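Local coordinates for beta-galactoside alpha-2,6-sialyltransferase (Photobacterium sp., PDB 2Z4T), which transfers sialic acid from its CMP-activated donor to the galactose 6-hydroxyl of acceptors such as lactose, forming an alpha-2,6 linkage, at the cytidine-5'-monophosphate site and the alpha-D-glucopyranose and beta-D-galactopyranose site. Residues are numbered along the deposited sequence; one frame, centred on the assembly and turned at random.

Site 1: the cytidine-5'-monophosphate site. Residues 125-126, 234, 360-361, 403-406, 429-432, 449-451. With C5P (cytidine-5'-monophosphate), chain B.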
loop_
_atom_site.group_PDB
_atom_site.type_symbol
_atom_site.label_atom_id
_atom_site.label_comp_id
_atom_site.label_asym_id
_atom_site.label_seq_id
_atom_site.Cartn_x
_atom_site.Cartn_y
_atom_site.Cartn_z
ATOM N N SER A 125 -3.147 5.295 -5.940
ATOM C CA SER A 125 -2.023 5.841 -5.143
ATOM C C SER A 125 -2.083 5.433 -3.686
ATOM O O SER A 125 -1.106 4.914 -3.130
ATOM C CB SER A 125 -1.959 7.364 -5.216
ATOM O OG SER A 125 -1.914 7.814 -6.555
ATOM N N LEU A 126 -3.240 5.653 -3.077
ATOM C CA LEU A 126 -3.413 5.395 -1.650
ATOM C C LEU A 126 -3.169 3.934 -1.259
ATOM O O LEU A 126 -2.290 3.668 -0.414
ATOM C CB LEU A 126 -4.784 5.857 -1.196
ATOM C CG LEU A 126 -4.857 6.209 0.281
ATOM C CD1 LEU A 126 -3.705 7.097 0.707
ATOM C CD2 LEU A 126 -6.164 6.918 0.528
ATOM N N SER A 234 -11.162 8.853 -1.990
ATOM C CA SER A 234 -12.484 9.433 -1.871
ATOM C C SER A 234 -13.502 8.623 -2.670
ATOM O O SER A 234 -14.677 8.611 -2.330
ATOM C CB SER A 234 -12.449 10.903 -2.319
ATOM O OG SER A 234 -12.157 11.030 -3.701
ATOM N N THR A 360 -1.501 21.728 -3.866
ATOM C CA THR A 360 -1.743 20.338 -4.256
ATOM C C THR A 360 -2.692 20.277 -5.449
ATOM O O THR A 360 -3.781 20.852 -5.406
ATOM C CB THR A 360 -2.282 19.462 -3.078
ATOM O OG1 THR A 360 -3.583 19.906 -2.664
ATOM C CG2 THR A 360 -1.353 19.526 -1.907
ATOM N N GLY A 361 -2.289 19.577 -6.511
ATOM C CA GLY A 361 -3.079 19.564 -7.754
ATOM C C GLY A 361 -4.026 18.388 -7.852
ATOM O O GLY A 361 -4.073 17.549 -6.962
ATOM N N LYS A 403 2.745 20.078 -5.822
ATOM C CA LYS A 403 2.522 18.628 -5.739
ATOM C C LYS A 403 1.196 18.452 -6.507
ATOM O O LYS A 403 0.163 18.457 -5.857
ATOM C CB LYS A 403 2.323 18.333 -4.246
ATOM C CG LYS A 403 2.070 16.880 -3.871
ATOM C CD LYS A 403 3.187 16.020 -4.454
ATOM C CE LYS A 403 2.864 14.608 -4.342
ATOM N NZ LYS A 403 1.879 14.123 -5.303
ATOM N N GLY A 404 1.118 18.228 -7.835
ATOM C CA GLY A 404 1.470 17.034 -8.596
ATOM C C GLY A 404 0.586 16.048 -7.852
ATOM O O GLY A 404 1.158 15.279 -7.102
ATOM N N HIS A 405 -0.717 15.885 -8.120
ATOM C CA HIS A 405 -1.300 14.671 -8.751
ATOM C C HIS A 405 -0.464 13.628 -9.492
ATOM O O HIS A 405 0.039 13.880 -10.577
ATOM C CB HIS A 405 -2.731 14.817 -9.285
ATOM C CG HIS A 405 -3.621 13.671 -8.897
ATOM N ND1 HIS A 405 -3.479 12.399 -9.422
ATOM C CD2 HIS A 405 -4.647 13.594 -8.010
ATOM C CE1 HIS A 405 -4.380 11.597 -8.879
ATOM N NE2 HIS A 405 -5.106 12.299 -8.025
ATOM N N PRO A 406 -0.290 12.457 -8.864
ATOM C CA PRO A 406 0.484 11.345 -9.451
ATOM C C PRO A 406 0.056 11.016 -10.883
ATOM O O PRO A 406 0.913 10.740 -11.717
ATOM C CB PRO A 406 0.203 10.171 -8.516
ATOM C CG PRO A 406 -0.123 10.807 -7.179
ATOM C CD PRO A 406 -0.766 12.166 -7.496
ATOM N N ILE A 429 5.167 11.180 -5.615
ATOM C CA ILE A 429 5.291 10.984 -4.176
ATOM C C ILE A 429 3.930 11.240 -3.524
ATOM O O ILE A 429 3.437 12.375 -3.563
ATOM C CB ILE A 429 6.355 11.943 -3.571
ATOM C CG1 ILE A 429 7.709 11.753 -4.246
ATOM C CG2 ILE A 429 6.474 11.761 -2.069
ATOM C CD1 ILE A 429 8.662 12.945 -4.033
ATOM N N SER A 430 3.307 10.207 -2.939
ATOM C CA SER A 430 2.064 10.446 -2.184
ATOM C C SER A 430 2.291 11.537 -1.146
ATOM O O SER A 430 3.307 11.534 -0.439
ATOM C CB SER A 430 1.547 9.190 -1.525
ATOM O OG SER A 430 0.603 8.575 -2.388
ATOM N N PHE A 431 1.367 12.485 -1.071
ATOM C CA PHE A 431 1.567 13.624 -0.208
ATOM C C PHE A 431 1.635 13.195 1.249
ATOM O O PHE A 431 2.289 13.849 2.082
ATOM C CB PHE A 431 0.460 14.661 -0.430
ATOM C CG PHE A 431 0.685 15.954 0.285
ATOM C CD1 PHE A 431 1.735 16.789 -0.069
ATOM C CD2 PHE A 431 -0.156 16.345 1.307
ATOM C CE1 PHE A 431 1.947 18.026 0.596
ATOM C CE2 PHE A 431 0.020 17.553 1.963
ATOM C CZ PHE A 431 1.073 18.400 1.617
ATOM N N GLU A 432 0.964 12.099 1.582
ATOM C CA GLU A 432 1.019 11.727 2.980
ATOM C C GLU A 432 2.401 11.264 3.460
ATOM O O GLU A 432 2.676 11.296 4.661
ATOM C CB GLU A 432 -0.202 10.936 3.510
ATOM C CG GLU A 432 -0.926 10.000 2.611
ATOM C CD GLU A 432 -1.739 10.609 1.500
ATOM O OE1 GLU A 432 -2.880 11.054 1.684
ATOM O OE2 GLU A 432 -1.257 10.528 0.376
ATOM N N SER A 449 -9.301 16.496 -2.646
ATOM C CA SER A 449 -8.524 15.296 -2.859
ATOM C C SER A 449 -8.606 14.439 -1.628
ATOM O O SER A 449 -8.831 14.956 -0.518
ATOM C CB SER A 449 -7.066 15.678 -3.068
ATOM O OG SER A 449 -6.228 14.534 -2.938
ATOM N N SER A 450 -8.369 13.145 -1.811
ATOM C CA SER A 450 -8.248 12.212 -0.701
ATOM C C SER A 450 -7.195 12.649 0.314
ATOM O O SER A 450 -7.284 12.332 1.510
ATOM C CB SER A 450 -7.909 10.817 -1.214
ATOM O OG SER A 450 -8.760 10.450 -2.285
ATOM N N LEU A 451 -6.201 13.398 -0.143
ATOM C CA LEU A 451 -5.123 13.781 0.753
ATOM C C LEU A 451 -5.668 14.647 1.910
ATOM O O LEU A 451 -5.186 14.549 3.043
ATOM C CB LEU A 451 -3.957 14.429 -0.021
ATOM C CG LEU A 451 -4.132 15.856 -0.564
ATOM C CD1 LEU A 451 -3.809 16.899 0.524
ATOM C CD2 LEU A 451 -3.300 16.098 -1.841
HETATM O O3P C5P B . -6.649 13.385 -5.419
HETATM P P C5P B . -7.014 11.989 -5.077
HETATM O O1P C5P B . -7.008 11.179 -6.366
HETATM O O2P C5P B . -8.220 11.904 -4.164
HETATM O "O5'" C5P B . -5.837 11.464 -4.160
HETATM C "C5'" C5P B . -5.643 10.094 -3.886
HETATM C "C4'" C5P B . -4.216 9.996 -3.349
HETATM O "O4'" C5P B . -3.288 10.440 -4.349
HETATM C "C3'" C5P B . -3.943 10.915 -2.172
HETATM O "O3'" C5P B . -4.233 10.311 -0.916
HETATM C "C2'" C5P B . -2.457 11.112 -2.280
HETATM O "O2'" C5P B . -1.763 9.927 -1.882
HETATM C "C1'" C5P B . -2.208 11.171 -3.753
HETATM N N1 C5P B . -2.156 12.561 -4.199
HETATM C C2 C5P B . -0.953 13.298 -4.021
HETATM N N3 C5P B . -0.863 14.584 -4.444
HETATM C C4 C5P B . -1.925 15.195 -5.035
HETATM C C5 C5P B . -3.133 14.490 -5.224
HETATM C C6 C5P B . -3.221 13.154 -4.797
HETATM O O2 C5P B . 0.033 12.788 -3.470
HETATM N N4 C5P B . -1.793 16.479 -5.454
HETATM O O HOH W 1 -10.750 13.104 -4.391
#
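The donor-product pocket of this GT-B sialyltransferase shows how a nucleotide can be held on nearly all sides: 406 of the 431 Å² of CMP (C5P) are buried. Floor and lid are aliphatic. Pro406 lays CD over one face of the cytosine, 3.6 Å from the ring centroid, while Leu451, its CG wedged between backbone N and carbonyl carbon (chi1 74°), presses CD2 on the opposite face. The end wall reads the base. Exocyclic amine N4 gives hydrogen bonds to Gly361 O and Lys403 O, contacts expected to favour cytosine over uracil, meeting both from above the carbonyl plane. Lys403 starts extended, then bends at chi2 and chi4 so that NZ hydrogen-bonds C5P N3 at 2.9 Å. Phe431 N, opening helix 431-436, donates to C5P O2 at 2.8 Å. Along one ribose wall Glu432 OE1 accepts from C5P 3'-hydroxyl O3' at 3.0 Å, and Ser430 OG meets C5P 2'-hydroxyl O2' at 2.8 Å. Another wall, at the start of helix 126-141, sets Ser125 CB 3.5 Å from C5P ring oxygen O4' and Leu126 CD1 near O3'. Ser449 OG grips phosphate O3P; Ser450 N and OG converge on O2P, which water 1 bridges to Ser234 OG. Any open edge probably lies at this phosphate end, facing the acceptor subsite. His405, probably the general acid, stands edge-to-face past the C5 edge, on the Pro406 side, and NE2 donates almost straight (171°) to C5P O1P at 2.8 Å.

Site 2: the alpha-D-glucopyranose and beta-D-galactopyranose site. Residues 123-124, 153, 174, 204, 232, 365-366. With GLC (alpha-D-glucopyranose), chain C; GAL (beta-D-galactopyranose), chain D.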
loop_
_atom_site.group_PDB
_atom_site.type_symbol
_atom_site.label_atom_id
_atom_site.label_comp_id
_atom_site.label_asym_id
_atom_site.label_seq_id
_atom_site.Cartn_x
_atom_site.Cartn_y
_atom_site.Cartn_z
ATOM N N HIS A 123 -3.847 0.045 -8.701
ATOM C CA HIS A 123 -3.484 0.836 -9.862
ATOM C C HIS A 123 -3.432 2.302 -9.457
ATOM O O HIS A 123 -2.956 3.131 -10.235
ATOM C CB HIS A 123 -4.541 0.675 -10.956
ATOM C CG HIS A 123 -5.855 1.287 -10.587
ATOM N ND1 HIS A 123 -6.726 0.689 -9.696
ATOM C CD2 HIS A 123 -6.420 2.471 -10.933
ATOM C CE1 HIS A 123 -7.780 1.469 -9.526
ATOM N NE2 HIS A 123 -7.618 2.557 -10.264
ATOM N N ALA A 124 -3.941 2.617 -8.262
ATOM C CA ALA A 124 -4.114 4.006 -7.812
ATOM C C ALA A 124 -2.922 4.468 -6.971
ATOM O O ALA A 124 -1.793 4.075 -7.269
ATOM C CB ALA A 124 -5.412 4.160 -7.059
ATOM N N ARG A 153 1.668 2.804 -9.888
ATOM C CA ARG A 153 2.247 4.135 -9.653
ATOM C C ARG A 153 3.526 4.144 -8.835
ATOM O O ARG A 153 4.082 5.204 -8.561
ATOM C CB ARG A 153 1.200 5.072 -9.024
ATOM C CG ARG A 153 -0.058 5.185 -9.866
ATOM C CD ARG A 153 -0.529 6.597 -10.020
ATOM N NE ARG A 153 -1.489 6.690 -11.121
ATOM C CZ ARG A 153 -1.239 7.219 -12.322
ATOM N NH1 ARG A 153 -0.044 7.743 -12.614
ATOM N NH2 ARG A 153 -2.202 7.233 -13.241
ATOM N N ASN A 174 -5.979 -2.027 -15.434
ATOM C CA ASN A 174 -5.877 -1.617 -14.028
ATOM C C ASN A 174 -6.089 -2.696 -12.995
ATOM O O ASN A 174 -6.172 -2.394 -11.795
ATOM C CB ASN A 174 -6.850 -0.482 -13.751
ATOM C CG ASN A 174 -6.524 0.743 -14.556
ATOM O OD1 ASN A 174 -5.350 1.024 -14.826
ATOM N ND2 ASN A 174 -7.546 1.485 -14.942
ATOM N N HIS A 204 -12.012 -1.619 -6.146
ATOM C CA HIS A 204 -11.660 -2.531 -7.241
ATOM C C HIS A 204 -11.340 -3.962 -6.779
ATOM O O HIS A 204 -10.734 -4.723 -7.542
ATOM C CB HIS A 204 -10.451 -1.973 -8.011
ATOM C CG HIS A 204 -10.744 -0.706 -8.742
ATOM N ND1 HIS A 204 -11.064 -0.680 -10.082
ATOM C CD2 HIS A 204 -10.812 0.578 -8.313
ATOM C CE1 HIS A 204 -11.310 0.567 -10.445
ATOM N NE2 HIS A 204 -11.176 1.346 -9.389
ATOM N N ASP A 232 -9.214 3.143 -2.354
ATOM C CA ASP A 232 -8.711 3.929 -3.464
ATOM C C ASP A 232 -8.516 5.365 -2.994
ATOM O O ASP A 232 -7.489 5.983 -3.276
ATOM C CB ASP A 232 -9.720 3.863 -4.607
ATOM C CG ASP A 232 -9.199 4.477 -5.880
ATOM O OD1 ASP A 232 -9.018 5.725 -5.933
ATOM O OD2 ASP A 232 -8.991 3.692 -6.834
ATOM N N TRP A 365 -9.951 11.879 -14.348
ATOM C CA TRP A 365 -10.093 10.496 -14.827
ATOM C C TRP A 365 -11.139 10.430 -15.962
ATOM O O TRP A 365 -12.127 11.177 -15.956
ATOM C CB TRP A 365 -10.478 9.542 -13.684
ATOM C CG TRP A 365 -9.562 9.563 -12.466
ATOM C CD1 TRP A 365 -9.943 9.742 -11.161
ATOM C CD2 TRP A 365 -8.132 9.374 -12.442
ATOM N NE1 TRP A 365 -8.846 9.694 -10.327
ATOM C CE2 TRP A 365 -7.721 9.462 -11.080
ATOM C CE3 TRP A 365 -7.160 9.156 -13.429
ATOM C CZ2 TRP A 365 -6.385 9.323 -10.681
ATOM C CZ3 TRP A 365 -5.819 9.031 -13.033
ATOM C CH2 TRP A 365 -5.450 9.112 -11.663
ATOM N N ALA A 366 -10.912 9.545 -16.936
ATOM C CA ALA A 366 -11.871 9.346 -18.034
ATOM C C ALA A 366 -12.343 10.676 -18.659
ATOM O O ALA A 366 -13.527 10.831 -18.972
ATOM C CB ALA A 366 -13.080 8.530 -17.539
HETATM C C1 GLC C . -5.789 5.391 -16.466
HETATM C C2 GLC C . -5.314 5.735 -15.051
HETATM C C3 GLC C . -6.298 5.135 -14.048
HETATM C C4 GLC C . -7.758 5.530 -14.340
HETATM C C5 GLC C . -8.076 5.270 -15.838
HETATM C C6 GLC C . -9.458 5.641 -16.414
HETATM O O1 GLC C . -5.882 3.982 -16.652
HETATM O O2 GLC C . -4.032 5.221 -14.770
HETATM O O3 GLC C . -5.892 5.470 -12.747
HETATM O O4 GLC C . -8.581 4.758 -13.488
HETATM O O5 GLC C . -7.093 5.925 -16.635
HETATM O O6 GLC C . -10.346 6.285 -15.524
HETATM C C1 GAL D . -9.257 5.392 -12.426
HETATM C C2 GAL D . -10.451 4.505 -12.081
HETATM C C3 GAL D . -11.173 5.083 -10.866
HETATM C C4 GAL D . -10.185 5.344 -9.722
HETATM C C5 GAL D . -8.970 6.148 -10.193
HETATM C C6 GAL D . -7.868 6.242 -9.134
HETATM O O2 GAL D . -11.305 4.399 -13.209
HETATM O O3 GAL D . -12.196 4.197 -10.436
HETATM O O4 GAL D . -9.782 4.100 -9.190
HETATM O O5 GAL D . -8.402 5.509 -11.309
HETATM O O6 GAL D . -8.254 7.011 -8.013
HETATM O O HOH W 2 -2.446 3.438 -12.993
HETATM O O HOH W 3 -7.892 8.928 -16.683
HETATM O O HOH W 4 -4.133 6.095 -10.586
#
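The acceptor subsite of the GT-B cleft is formed by loops after strands of the N-terminal half (His123 after strand 116-122, His204 after 194-201, Asp232 after 222-230), with Trp365 from the other half, after strand 356-360; it illustrates how a sugar may be sorted by its axial hydroxyl. Galactose (GAL) O4 is that hydroxyl, and three side chains converge on it. His123, its CG wedged between backbone N and carbonyl carbon (chi1 68°), brings NE2 to 2.9 Å from GAL O4 and also donates to ring oxygen O5, which lies in the imidazole plane. His204 NE2 is shared between O4 and O3, at 3.1 Å from GAL O4. Asp232 OD2 accepts from O4, which sits above the carboxylate plane. The clamp would fit the axial O4 of galactose better than the equatorial O4 of glucose. Opposite, Trp365 lies flat against both sugars: GAL C5 rides over its five-membered ring, 3.7 Å from the centroid, and Trp365 CE3 supports glucose (GLC) C4 at 3.8 Å. Glucose is held more loosely and is less buried. Arg153 NH2 hydrogen-bonds GLC O2 at 3.1 Å, Arg153 NE reaches O3 through water 4, and Ala366 N reaches O5 through water 3. An internal bond from GLC O3 to GAL O5 probably stiffens the linkage. Asp232, the catalytic base of this family, has CG anti to its backbone N (chi1 -171°), and OD1 takes the acceptor hydroxyl GAL O6 on its syn lone pair at 2.6 Å.

Site 1 and site 2 have no residue in common, and their C-alpha centres lie about 13 Å apart in the one cleft, yet they are stitched together along the chain. The segment between strand 116-122 and helix 126-141 supplies His123 and Ala124 to site 2 and Ser125 to site 1; likewise Asp232 faces the acceptor while Ser234 starts helix 234-243 beside the nucleotide phosphate. The galactose 6-hydroxyl points towards the CMP phosphate across the gap, an arrangement compatible with sialic acid transfer between them, with probable acid His405 and base Asp232 serving opposite partners.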